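Local coordinates for alpha-catenin-like protein hmp-1 (Caenorhabditis elegans, PDB 5H5M) that links the cadherin-catenin complex of adherens junctions to actin filaments, and is needed for cell migration and cell-shape changes as the worm embryo encloses and elongates, at residues 154-159 against 218-223; 187-192 against 214-219; 299-302 against 306-309. All coordinates share one frame; numbering follows the deposited sequence.

Contact 1 of 3, residues 154-159 against 218-223; sequences EHANEI and NAWFDK
Trp220 reaches across from helix 207-233 and sets the benzo end of its indole against two aliphatic groups of helix 142-166, Ala156 and Ile159. Its CG lies anti to the backbone N (chi1 176°), which carries the indole toward helix 142-166. Across the gap, Trp220 CA and Ala156 CA are 10.2 Å apart. The methyl of Ala156 makes the closer approach, with CB 3.7 Å from Trp220 CH2. The Ile159 and Trp220 side chains approach each other from opposite directions, and Ile159 touches with the end of its longer branch, CD1 lying 4.1 Å from Trp220 CZ2. Both methyls sit obliquely to the ring, and all three side chains are buried.

A water bridges the polar edge of the indole to His155. Trp220 NE1 donates to it over 2.8 Å, and the same water is hydrogen-bonded to His155 NE2 at 2.9 Å. It lies in the plane of both rings, at their edges, so the buried indole N-H has a partner and the two helices gain a polar bridge beside the apolar patch. Around this point a four-helix bundle of the M domain closes in: Phe152 meets the indole edge-to-face, Leu186 of helix 173-202 packs on it, and Leu130 of helix 128-137 touches it as well.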
ATOM      1  N   GLU A 154     -11.375  10.336   9.206  1.00 25.32           N
ATOM      2  CA  GLU A 154     -11.483   9.407   8.083  1.00 28.78           C
ATOM      3  C   GLU A 154     -10.114   8.847   7.702  1.00 26.97           C
ATOM      4  O   GLU A 154      -9.984   7.670   7.369  1.00 32.45           O
ATOM      5  CB  GLU A 154     -12.135  10.090   6.878  1.00 26.02           C
ATOM      6  CG  GLU A 154     -13.588  10.472   7.111  1.00 32.90           C
ATOM      7  CD  GLU A 154     -14.221  11.159   5.914  1.00 51.60           C
ATOM      8  OE1 GLU A 154     -13.510  11.392   4.912  1.00 55.88           O
ATOM      9  OE2 GLU A 154     -15.430  11.467   5.979  1.00 57.40           O
ATOM     10  N   HIS A 155      -9.100   9.706   7.750  1.00 26.54           N
ATOM     11  CA  HIS A 155      -7.715   9.298   7.535  1.00 28.01           C
ATOM     12  C   HIS A 155      -7.290   8.277   8.591  1.00 27.74           C
ATOM     13  O   HIS A 155      -6.609   7.297   8.287  1.00 29.79           O
ATOM     14  CB  HIS A 155      -6.800  10.528   7.564  1.00 30.69           C
ATOM     15  CG  HIS A 155      -5.348  10.214   7.754  1.00 37.73           C
ATOM     16  ND1 HIS A 155      -4.523   9.841   6.716  1.00 34.19           N
ATOM     17  CD2 HIS A 155      -4.571  10.238   8.864  1.00 40.72           C
ATOM     18  CE1 HIS A 155      -3.300   9.643   7.178  1.00 46.11           C
ATOM     19  NE2 HIS A 155      -3.305   9.875   8.479  1.00 43.85           N
ATOM     20  N   ALA A 156      -7.707   8.516   9.831  1.00 24.11           N
ATOM     21  CA  ALA A 156      -7.426   7.601  10.934  1.00 19.20           C
ATOM     22  C   ALA A 156      -8.089   6.239  10.716  1.00 18.83           C
ATOM     23  O   ALA A 156      -7.467   5.203  10.941  1.00 18.57           O
ATOM     24  CB  ALA A 156      -7.883   8.205  12.248  1.00 17.12           C
ATOM     25  N   ASN A 157      -9.348   6.249  10.280  1.00 20.77           N
ATOM     26  CA  ASN A 157     -10.063   5.011   9.981  1.00 20.27           C
ATOM     27  C   ASN A 157      -9.355   4.181   8.918  1.00 24.70           C
ATOM     28  O   ASN A 157      -9.310   2.954   9.006  1.00 31.95           O
ATOM     29  CB  ASN A 157     -11.492   5.305   9.517  1.00 23.05           C
ATOM     30  CG  ASN A 157     -12.314   6.018  10.568  1.00 21.40           C
ATOM     31  OD1 ASN A 157     -11.953   6.044  11.743  1.00 19.46           O
ATOM     32  ND2 ASN A 157     -13.438   6.593  10.149  1.00 21.82           N
ATOM     33  N   GLU A 158      -8.803   4.854   7.913  1.00 24.78           N
ATOM     34  CA  GLU A 158      -8.126   4.163   6.824  1.00 18.66           C
ATOM     35  C   GLU A 158      -6.853   3.459   7.299  1.00 18.24           C
ATOM     36  O   GLU A 158      -6.680   2.265   7.054  1.00 21.45           O
ATOM     37  CB  GLU A 158      -7.797   5.133   5.690  1.00 21.40           C
ATOM     38  CG  GLU A 158      -7.277   4.448   4.433  1.00 32.84           C
ATOM     39  CD  GLU A 158      -6.988   5.425   3.305  1.00 41.22           C
ATOM     40  OE1 GLU A 158      -7.182   6.645   3.500  1.00 42.29           O
ATOM     41  OE2 GLU A 158      -6.563   4.970   2.220  1.00 49.51           O
ATOM     42  N   ILE A 159      -5.969   4.183   7.983  1.00 16.45           N
ATOM     43  CA  ILE A 159      -4.700   3.583   8.388  1.00 16.54           C
ATOM     44  C   ILE A 159      -4.928   2.463   9.395  1.00 16.75           C
ATOM     45  O   ILE A 159      -4.170   1.499   9.433  1.00 26.03           O
ATOM     46  CB  ILE A 159      -3.708   4.616   8.988  1.00 21.79           C
ATOM     47  CG1 ILE A 159      -4.285   5.296  10.228  1.00 32.32           C
ATOM     48  CG2 ILE A 159      -3.304   5.648   7.943  1.00 15.82           C
ATOM     49  CD1 ILE A 159      -3.250   6.072  11.022  1.00 36.52           C
ATOM     50  N   ASN A 218       1.805  14.970  19.452  1.00 27.61           N
ATOM     51  CA  ASN A 218       3.031  14.191  19.557  1.00 31.94           C
ATOM     52  C   ASN A 218       2.770  12.716  19.849  1.00 37.14           C
ATOM     53  O   ASN A 218       3.453  11.844  19.314  1.00 41.18           O
ATOM     54  CB  ASN A 218       3.941  14.792  20.631  1.00 31.26           C
ATOM     55  CG  ASN A 218       4.465  16.161  20.241  1.00 46.59           C
ATOM     56  OD1 ASN A 218       4.744  16.420  19.070  1.00 49.94           O
ATOM     57  ND2 ASN A 218       4.588  17.050  21.219  1.00 48.23           N
ATOM     58  N   ALA A 219       1.777  12.438  20.691  1.00 26.12           N
ATOM     59  CA  ALA A 219       1.403  11.061  20.984  1.00 29.37           C
ATOM     60  C   ALA A 219       0.909  10.372  19.716  1.00 30.50           C
ATOM     61  O   ALA A 219       1.209   9.203  19.476  1.00 35.66           O
ATOM     62  CB  ALA A 219       0.342  11.009  22.070  1.00 25.04           C
ATOM     63  N   TRP A 220       0.161  11.113  18.904  1.00 23.84           N
ATOM     64  CA  TRP A 220      -0.370  10.583  17.657  1.00 24.99           C
ATOM     65  C   TRP A 220       0.747  10.250  16.671  1.00 29.96           C
ATOM     66  O   TRP A 220       0.819   9.130  16.158  1.00 33.97           O
ATOM     67  CB  TRP A 220      -1.348  11.575  17.022  1.00 26.07           C
ATOM     68  CG  TRP A 220      -1.855  11.115  15.693  1.00 27.72           C
ATOM     69  CD1 TRP A 220      -1.375  11.466  14.462  1.00 21.96           C
ATOM     70  CD2 TRP A 220      -2.928  10.198  15.457  1.00 26.75           C
ATOM     71  NE1 TRP A 220      -2.090  10.833  13.477  1.00 22.18           N
ATOM     72  CE2 TRP A 220      -3.051  10.048  14.061  1.00 23.03           C
ATOM     73  CE3 TRP A 220      -3.803   9.495  16.291  1.00 23.80           C
ATOM     74  CZ2 TRP A 220      -4.010   9.221  13.480  1.00 17.05           C
ATOM     75  CZ3 TRP A 220      -4.760   8.675  15.712  1.00 22.60           C
ATOM     76  CH2 TRP A 220      -4.855   8.544  14.321  1.00 16.52           C
ATOM     77  N   PHE A 221       1.616  11.221  16.411  1.00 24.67           N
ATOM     78  CA  PHE A 221       2.709  11.033  15.461  1.00 28.24           C
ATOM     79  C   PHE A 221       3.699   9.959  15.912  1.00 36.46           C
ATOM     80  O   PHE A 221       4.324   9.305  15.081  1.00 40.61           O
ATOM     81  CB  PHE A 221       3.444  12.355  15.221  1.00 25.40           C
ATOM     82  CG  PHE A 221       2.750  13.263  14.246  1.00 34.02           C
ATOM     83  CD1 PHE A 221       1.986  12.739  13.214  1.00 31.17           C
ATOM     84  CD2 PHE A 221       2.859  14.641  14.360  1.00 37.30           C
ATOM     85  CE1 PHE A 221       1.346  13.572  12.311  1.00 27.23           C
ATOM     86  CE2 PHE A 221       2.221  15.479  13.460  1.00 32.24           C
ATOM     87  CZ  PHE A 221       1.464  14.943  12.435  1.00 31.10           C
ATOM     88  N   ASP A 222       3.842   9.777  17.224  1.00 44.13           N
ATOM     89  CA  ASP A 222       4.691   8.709  17.750  1.00 34.91           C
ATOM     90  C   ASP A 222       4.116   7.331  17.423  1.00 27.83           C
ATOM     91  O   ASP A 222       4.855   6.412  17.068  1.00 23.74           O
ATOM     92  CB  ASP A 222       4.873   8.845  19.264  1.00 33.76           C
ATOM     93  CG  ASP A 222       5.771  10.011  19.648  1.00 50.60           C
ATOM     94  OD1 ASP A 222       6.457  10.562  18.762  1.00 52.12           O
ATOM     95  OD2 ASP A 222       5.794  10.369  20.846  1.00 60.55           O
ATOM     96  N   LYS A 223       2.799   7.192  17.547  1.00 22.95           N
ATOM     97  CA  LYS A 223       2.131   5.920  17.283  1.00 26.93           C
ATOM     98  C   LYS A 223       2.082   5.607  15.790  1.00 29.54           C
ATOM     99  O   LYS A 223       2.266   4.458  15.387  1.00 21.26           O
ATOM    100  CB  LYS A 223       0.710   5.921  17.850  1.00 26.16           C
ATOM    101  CG  LYS A 223       0.618   6.087  19.354  1.00 39.77           C
ATOM    102  CD  LYS A 223       1.228   4.913  20.089  1.00 52.68           C
ATOM    103  CE  LYS A 223       1.084   5.078  21.593  1.00 60.25           C
ATOM    104  NZ  LYS A 223       1.725   3.957  22.332  1.00 64.98           N
TER
HETATM  105  O   HOH W   1      -1.608  10.334  10.762  1.00 26.28           O

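Contact 2 of 3, residues 187-192 against 214-219; sequences EKLAPQ and ETYKNA
Leu189 and Gln192 of helix 173-202 close on Tyr216 of helix 207-233, joining two successive, antiparallel helices of an M-domain four-helix bundle. The short segments run at 151° to each other, with their axes 10.5 Å apart at closest approach.

The apolar part rests on Leu189, whose two methyls divide the work. CG stands anti to the backbone N (chi1 -171°), and the methyls meet different residues: CD1 lies 3.8 Å from Tyr216 CD1, oblique to the ring, while CD2 settles against Ala219, 4.2 Å from its CB. One leucine thereby bridges residues nearly one turn apart on the other helix. Tyr216 also touches Val193 and Ala196 of helix 173-202.

Gln192 meets the tyrosine mainly by van der Waals contact, its CB 3.6 Å from Tyr216 CE1. The Gln192 and Tyr216 side chains cross at about a right angle, and the amide plane stands 83° from the ring plane. Were Tyr216 replaced by an alanine, Leu189 CD1 and Gln192 CB would probably lose the ring they rest on, leaving a gap at this surface seam.

No hydrogen bond or salt bridge joins the two segments. The charged pair here lies within helix 207-233, where Lys217 NZ donates to Glu214 OE2 from above the carboxylate plane; the CB of Lys217 leaves its helix on the side away from helix 173-202.

Gln192 also presents two oxygens to the phenol: its backbone O lies over one face, displaced toward the rim, whereas OE1 lies in the ring plane at the edge, 3.8 Å from Tyr216 CE1.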
ATOM      1  N   GLU A 187      -6.874   3.954  16.946  1.00 15.99           N
ATOM      2  CA  GLU A 187      -8.327   3.977  16.836  1.00 25.70           C
ATOM      3  C   GLU A 187      -8.955   4.646  18.060  1.00 28.67           C
ATOM      4  O   GLU A 187      -9.967   5.345  17.962  1.00 21.44           O
ATOM      5  CB  GLU A 187      -8.857   2.553  16.673  1.00 16.90           C
ATOM      6  CG  GLU A 187     -10.366   2.429  16.612  1.00 17.99           C
ATOM      7  CD  GLU A 187     -10.807   0.992  16.421  1.00 32.25           C
ATOM      8  OE1 GLU A 187     -10.463   0.143  17.274  1.00 27.83           O
ATOM      9  OE2 GLU A 187     -11.487   0.706  15.412  1.00 28.14           O
ATOM     10  N   LYS A 188      -8.334   4.424  19.212  1.00 22.49           N
ATOM     11  CA  LYS A 188      -8.764   5.020  20.467  1.00 22.34           C
ATOM     12  C   LYS A 188      -8.414   6.509  20.530  1.00 28.54           C
ATOM     13  O   LYS A 188      -9.227   7.341  20.934  1.00 32.09           O
ATOM     14  CB  LYS A 188      -8.119   4.267  21.629  1.00 34.96           C
ATOM     15  CG  LYS A 188      -8.366   4.838  23.006  1.00 47.76           C
ATOM     16  CD  LYS A 188      -7.642   4.000  24.049  1.00 57.85           C
ATOM     17  CE  LYS A 188      -7.936   2.516  23.855  1.00 61.64           C
ATOM     18  NZ  LYS A 188      -7.052   1.649  24.686  1.00 68.42           N
ATOM     19  N   LEU A 189      -7.197   6.832  20.111  1.00 25.94           N
ATOM     20  CA  LEU A 189      -6.648   8.179  20.224  1.00 22.33           C
ATOM     21  C   LEU A 189      -7.263   9.189  19.241  1.00 34.50           C
ATOM     22  O   LEU A 189      -7.433  10.367  19.576  1.00 19.23           O
ATOM     23  CB  LEU A 189      -5.132   8.115  20.023  1.00 18.68           C
ATOM     24  CG  LEU A 189      -4.287   9.358  20.291  1.00 36.39           C
ATOM     25  CD1 LEU A 189      -4.484   9.851  21.713  1.00 32.47           C
ATOM     26  CD2 LEU A 189      -2.821   9.057  20.026  1.00 42.26           C
ATOM     27  N   ALA A 190      -7.596   8.718  18.040  1.00 20.85           N
ATOM     28  CA  ALA A 190      -8.069   9.578  16.951  1.00 23.77           C
ATOM     29  C   ALA A 190      -9.241  10.514  17.308  1.00 23.52           C
ATOM     30  O   ALA A 190      -9.174  11.706  17.019  1.00 23.28           O
ATOM     31  CB  ALA A 190      -8.443   8.718  15.739  1.00 17.06           C
ATOM     32  N   PRO A 191     -10.319   9.989  17.923  1.00 24.93           N
ATOM     33  CA  PRO A 191     -11.411  10.930  18.210  1.00 20.40           C
ATOM     34  C   PRO A 191     -11.045  11.925  19.310  1.00 26.72           C
ATOM     35  O   PRO A 191     -11.634  13.005  19.390  1.00 23.71           O
ATOM     36  CB  PRO A 191     -12.562  10.020  18.668  1.00 21.12           C
ATOM     37  CG  PRO A 191     -12.146   8.619  18.319  1.00 20.69           C
ATOM     38  CD  PRO A 191     -10.654   8.618  18.348  1.00 22.48           C
ATOM     39  N   GLN A 192     -10.084  11.556  20.148  1.00 29.05           N
ATOM     40  CA  GLN A 192      -9.634  12.433  21.221  1.00 29.60           C
ATOM     41  C   GLN A 192      -8.751  13.540  20.664  1.00 28.34           C
ATOM     42  O   GLN A 192      -8.820  14.684  21.117  1.00 33.26           O
ATOM     43  CB  GLN A 192      -8.883  11.634  22.289  1.00 30.00           C
ATOM     44  CG  GLN A 192      -9.694  10.493  22.876  1.00 30.90           C
ATOM     45  CD  GLN A 192      -8.891   9.640  23.842  1.00 40.52           C
ATOM     46  OE1 GLN A 192      -7.697   9.860  24.039  1.00 50.90           O
ATOM     47  NE2 GLN A 192      -9.547   8.658  24.448  1.00 36.37           N
ATOM     48  N   GLU A 214      -0.759  19.938  21.541  1.00 36.64           N
ATOM     49  CA  GLU A 214       0.584  19.482  21.214  1.00 39.20           C
ATOM     50  C   GLU A 214       0.894  18.141  21.869  1.00 40.28           C
ATOM     51  O   GLU A 214       1.600  17.312  21.294  1.00 35.15           O
ATOM     52  CB  GLU A 214       1.619  20.533  21.631  1.00 43.96           C
ATOM     53  CG  GLU A 214       2.801  20.663  20.672  1.00 47.93           C
ATOM     54  CD  GLU A 214       2.430  21.317  19.347  1.00 60.62           C
ATOM     55  OE1 GLU A 214       1.245  21.665  19.143  1.00 61.36           O
ATOM     56  OE2 GLU A 214       3.333  21.486  18.501  1.00 72.66           O
ATOM     57  N   THR A 215       0.361  17.930  23.068  1.00 32.63           N
ATOM     58  CA  THR A 215       0.512  16.651  23.749  1.00 39.59           C
ATOM     59  C   THR A 215      -0.138  15.534  22.929  1.00 35.19           C
ATOM     60  O   THR A 215       0.450  14.469  22.731  1.00 34.92           O
ATOM     61  CB  THR A 215      -0.099  16.690  25.165  1.00 39.54           C
ATOM     62  OG1 THR A 215       0.696  17.538  26.002  1.00 39.67           O
ATOM     63  CG2 THR A 215      -0.147  15.294  25.775  1.00 38.81           C
ATOM     64  N   TYR A 216      -1.349  15.794  22.445  1.00 27.85           N
ATOM     65  CA  TYR A 216      -2.066  14.836  21.610  1.00 26.92           C
ATOM     66  C   TYR A 216      -1.406  14.663  20.252  1.00 30.50           C
ATOM     67  O   TYR A 216      -1.349  13.553  19.720  1.00 37.16           O
ATOM     68  CB  TYR A 216      -3.525  15.266  21.431  1.00 26.68           C
ATOM     69  CG  TYR A 216      -4.409  14.780  22.549  1.00 31.35           C
ATOM     70  CD1 TYR A 216      -5.021  13.536  22.482  1.00 23.73           C
ATOM     71  CD2 TYR A 216      -4.610  15.550  23.688  1.00 28.64           C
ATOM     72  CE1 TYR A 216      -5.822  13.079  23.510  1.00 27.48           C
ATOM     73  CE2 TYR A 216      -5.406  15.101  24.722  1.00 28.51           C
ATOM     74  CZ  TYR A 216      -6.009  13.864  24.627  1.00 28.63           C
ATOM     75  OH  TYR A 216      -6.804  13.411  25.651  1.00 41.82           O
ATOM     76  N   LYS A 217      -0.921  15.766  19.695  1.00 33.43           N
ATOM     77  CA  LYS A 217      -0.235  15.745  18.407  1.00 35.83           C
ATOM     78  C   LYS A 217       0.968  14.813  18.435  1.00 29.64           C
ATOM     79  O   LYS A 217       1.125  13.965  17.559  1.00 32.81           O
ATOM     80  CB  LYS A 217       0.208  17.154  18.019  1.00 37.91           C
ATOM     81  CG  LYS A 217       1.168  17.208  16.844  1.00 34.58           C
ATOM     82  CD  LYS A 217       1.901  18.541  16.820  1.00 38.27           C
ATOM     83  CE  LYS A 217       2.947  18.589  15.722  1.00 50.07           C
ATOM     84  NZ  LYS A 217       3.660  19.897  15.705  1.00 51.72           N
ATOM     85  N   ASN A 218       1.805  14.970  19.452  1.00 27.61           N
ATOM     86  CA  ASN A 218       3.031  14.191  19.557  1.00 31.94           C
ATOM     87  C   ASN A 218       2.770  12.716  19.849  1.00 37.14           C
ATOM     88  O   ASN A 218       3.453  11.844  19.314  1.00 41.18           O
ATOM     89  CB  ASN A 218       3.941  14.792  20.631  1.00 31.26           C
ATOM     90  CG  ASN A 218       4.465  16.161  20.241  1.00 46.59           C
ATOM     91  OD1 ASN A 218       4.744  16.420  19.070  1.00 49.94           O
ATOM     92  ND2 ASN A 218       4.588  17.050  21.219  1.00 48.23           N
ATOM     93  N   ALA A 219       1.777  12.438  20.691  1.00 26.12           N
ATOM     94  CA  ALA A 219       1.403  11.061  20.984  1.00 29.37           C
ATOM     95  C   ALA A 219       0.909  10.372  19.716  1.00 30.50           C
ATOM     96  O   ALA A 219       1.209   9.203  19.476  1.00 35.66           O
ATOM     97  CB  ALA A 219       0.342  11.009  22.070  1.00 25.04           C
TER

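Contact 3 of 3, residues 299-302 against 306-309; sequences DFLQ and YTET
With CG anti to its carbonyl carbon (chi1 -62°) and the chain extended beyond (chi2 176°), Leu301 stretches its CD1 methyl across to helix 305-339, where Tyr306 and Thr307 receive it. Tyr306 has CG anti to the backbone N (chi1 171°), which brings an edge of its ring round to that methyl: Leu301 CD1 lies in the ring plane, 3.9 Å from Tyr306 CE2. The same methyl is 4.0 Å from Thr307 CG2.

Thr307 is the buried member of the group, and its two branches have different tasks. CG2 faces the preceding segment, 3.9 Å from Leu301 CB and 3.6 Å from the backbone O of Gln302, so it packs against both the leucine and the chain that follows it. OG1 has its hydrogen-bond partner in the connection between the segments, the backbone N of Ser304.

No hydrogen bond runs directly between 299-302 and 306-309. The ring of Tyr306 is held at its far end instead, where OH bonds to the backbone O of Leu373, near the end of helix 345-374. A salt bridge from Asp299 OD1 to Lys311 NZ also spans the bend. The contacts brace a short loop connecting two consecutive helices: after helix 276-300 the chain runs through extended Leu301 and Gln302 and turns into helix 305-339, in the all-helical architecture of the vinculin/alpha-catenin family.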
ATOM      1  N   ASP A 299      20.474   1.278   5.147  1.00 23.62           N
ATOM      2  CA  ASP A 299      21.141   1.585   6.414  1.00 23.52           C
ATOM      3  C   ASP A 299      21.259   0.360   7.318  1.00 24.55           C
ATOM      4  O   ASP A 299      22.171   0.272   8.139  1.00 33.63           O
ATOM      5  CB  ASP A 299      20.403   2.704   7.157  1.00 28.64           C
ATOM      6  CG  ASP A 299      20.623   4.067   6.526  1.00 36.98           C
ATOM      7  OD1 ASP A 299      21.619   4.229   5.789  1.00 40.53           O
ATOM      8  OD2 ASP A 299      19.802   4.977   6.768  1.00 42.97           O
ATOM      9  N   PHE A 300      20.332  -0.580   7.168  1.00 21.82           N
ATOM     10  CA  PHE A 300      20.374  -1.817   7.936  1.00 23.27           C
ATOM     11  C   PHE A 300      21.530  -2.695   7.471  1.00 33.85           C
ATOM     12  O   PHE A 300      22.093  -3.469   8.249  1.00 32.42           O
ATOM     13  CB  PHE A 300      19.048  -2.568   7.817  1.00 21.52           C
ATOM     14  CG  PHE A 300      17.981  -2.058   8.741  1.00 29.89           C
ATOM     15  CD1 PHE A 300      18.249  -1.868  10.091  1.00 33.13           C
ATOM     16  CD2 PHE A 300      16.713  -1.759   8.264  1.00 26.64           C
ATOM     17  CE1 PHE A 300      17.271  -1.394  10.950  1.00 30.48           C
ATOM     18  CE2 PHE A 300      15.730  -1.283   9.117  1.00 33.28           C
ATOM     19  CZ  PHE A 300      16.008  -1.100  10.463  1.00 28.08           C
ATOM     20  N   LEU A 301      21.880  -2.563   6.196  1.00 31.25           N
ATOM     21  CA  LEU A 301      22.995  -3.308   5.627  1.00 32.91           C
ATOM     22  C   LEU A 301      24.334  -2.751   6.092  1.00 31.18           C
ATOM     23  O   LEU A 301      24.413  -1.639   6.613  1.00 40.34           O
ATOM     24  CB  LEU A 301      22.930  -3.285   4.098  1.00 31.54           C
ATOM     25  CG  LEU A 301      21.698  -3.926   3.453  1.00 34.75           C
ATOM     26  CD1 LEU A 301      21.728  -3.739   1.943  1.00 23.42           C
ATOM     27  CD2 LEU A 301      21.617  -5.402   3.811  1.00 31.60           C
ATOM     28  N   GLN A 302      25.385  -3.538   5.909  1.00 27.00           N
ATOM     29  CA  GLN A 302      26.743  -3.041   6.076  1.00 30.80           C
ATOM     30  C   GLN A 302      27.043  -2.055   4.946  1.00 28.65           C
ATOM     31  O   GLN A 302      26.627  -2.270   3.804  1.00 28.11           O
ATOM     32  CB  GLN A 302      27.740  -4.201   6.078  1.00 31.86           C
ATOM     33  CG  GLN A 302      29.195  -3.789   6.146  1.00 53.94           C
ATOM     34  CD  GLN A 302      30.131  -4.982   6.149  1.00 66.79           C
ATOM     35  OE1 GLN A 302      29.691  -6.131   6.215  1.00 70.85           O
ATOM     36  NE2 GLN A 302      31.430  -4.714   6.072  1.00 65.00           N
ATOM     37  N   TYR A 306      27.626  -0.903  -2.906  1.00 33.30           N
ATOM     38  CA  TYR A 306      26.235  -1.188  -3.226  1.00 35.95           C
ATOM     39  C   TYR A 306      25.272  -0.212  -2.562  1.00 36.33           C
ATOM     40  O   TYR A 306      24.425   0.382  -3.230  1.00 47.13           O
ATOM     41  CB  TYR A 306      25.879  -2.618  -2.816  1.00 33.88           C
ATOM     42  CG  TYR A 306      24.404  -2.918  -2.925  1.00 36.09           C
ATOM     43  CD1 TYR A 306      23.784  -2.975  -4.164  1.00 28.00           C
ATOM     44  CD2 TYR A 306      23.633  -3.151  -1.793  1.00 25.76           C
ATOM     45  CE1 TYR A 306      22.440  -3.247  -4.274  1.00 26.19           C
ATOM     46  CE2 TYR A 306      22.285  -3.428  -1.896  1.00 24.06           C
ATOM     47  CZ  TYR A 306      21.696  -3.477  -3.139  1.00 26.41           C
ATOM     48  OH  TYR A 306      20.353  -3.751  -3.251  1.00 43.73           O
ATOM     49  N   THR A 307      25.398  -0.047  -1.249  1.00 33.57           N
ATOM     50  CA  THR A 307      24.476   0.809  -0.509  1.00 26.67           C
ATOM     51  C   THR A 307      24.657   2.279  -0.873  1.00 28.60           C
ATOM     52  O   THR A 307      23.680   3.011  -1.001  1.00 25.43           O
ATOM     53  CB  THR A 307      24.636   0.642   1.012  1.00 25.30           C
ATOM     54  OG1 THR A 307      25.950   1.049   1.413  1.00 27.37           O
ATOM     55  CG2 THR A 307      24.403  -0.807   1.416  1.00 24.55           C
ATOM     56  N   GLU A 308      25.901   2.709  -1.053  1.00 29.16           N
ATOM     57  CA  GLU A 308      26.164   4.098  -1.415  1.00 44.98           C
ATOM     58  C   GLU A 308      25.585   4.438  -2.787  1.00 41.30           C
ATOM     59  O   GLU A 308      25.072   5.537  -2.993  1.00 37.76           O
ATOM     60  CB  GLU A 308      27.667   4.390  -1.384  1.00 33.67           C
ATOM     61  CG  GLU A 308      28.254   4.364   0.017  1.00 34.08           C
ATOM     62  CD  GLU A 308      29.594   5.070   0.112  1.00 53.99           C
ATOM     63  OE1 GLU A 308      30.193   5.366  -0.945  1.00 53.35           O
ATOM     64  OE2 GLU A 308      30.047   5.330   1.248  1.00 56.91           O
ATOM     65  N   THR A 309      25.658   3.486  -3.714  1.00 39.63           N
ATOM     66  CA  THR A 309      25.135   3.679  -5.065  1.00 30.87           C
ATOM     67  C   THR A 309      23.611   3.797  -5.049  1.00 36.18           C
ATOM     68  O   THR A 309      23.028   4.595  -5.784  1.00 41.53           O
ATOM     69  CB  THR A 309      25.554   2.524  -6.000  1.00 32.25           C
ATOM     70  OG1 THR A 309      26.984   2.455  -6.066  1.00 46.67           O
ATOM     71  CG2 THR A 309      25.013   2.739  -7.400  1.00 32.58           C
TER

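After five earlier helices, the chain runs through helix 142-166, then helix 173-202, then helix 207-233. Contact 1 ties the first of these three to the third and so closes a loop with all of helix 173-202 inside it; contact 2 closes the shorter turn between the second and third, within the span of contact 1. The two end on the same stretch, sharing Asn218 and Ala219, and touch directly: Ala156 CB is 3.6 Å from Ala190 CB. Three helices are thus knitted into one bundle. Contact 3 comes later in series, a local connection joining helices 276-300 and 305-339, its centre about 31 Å from that of contact 1.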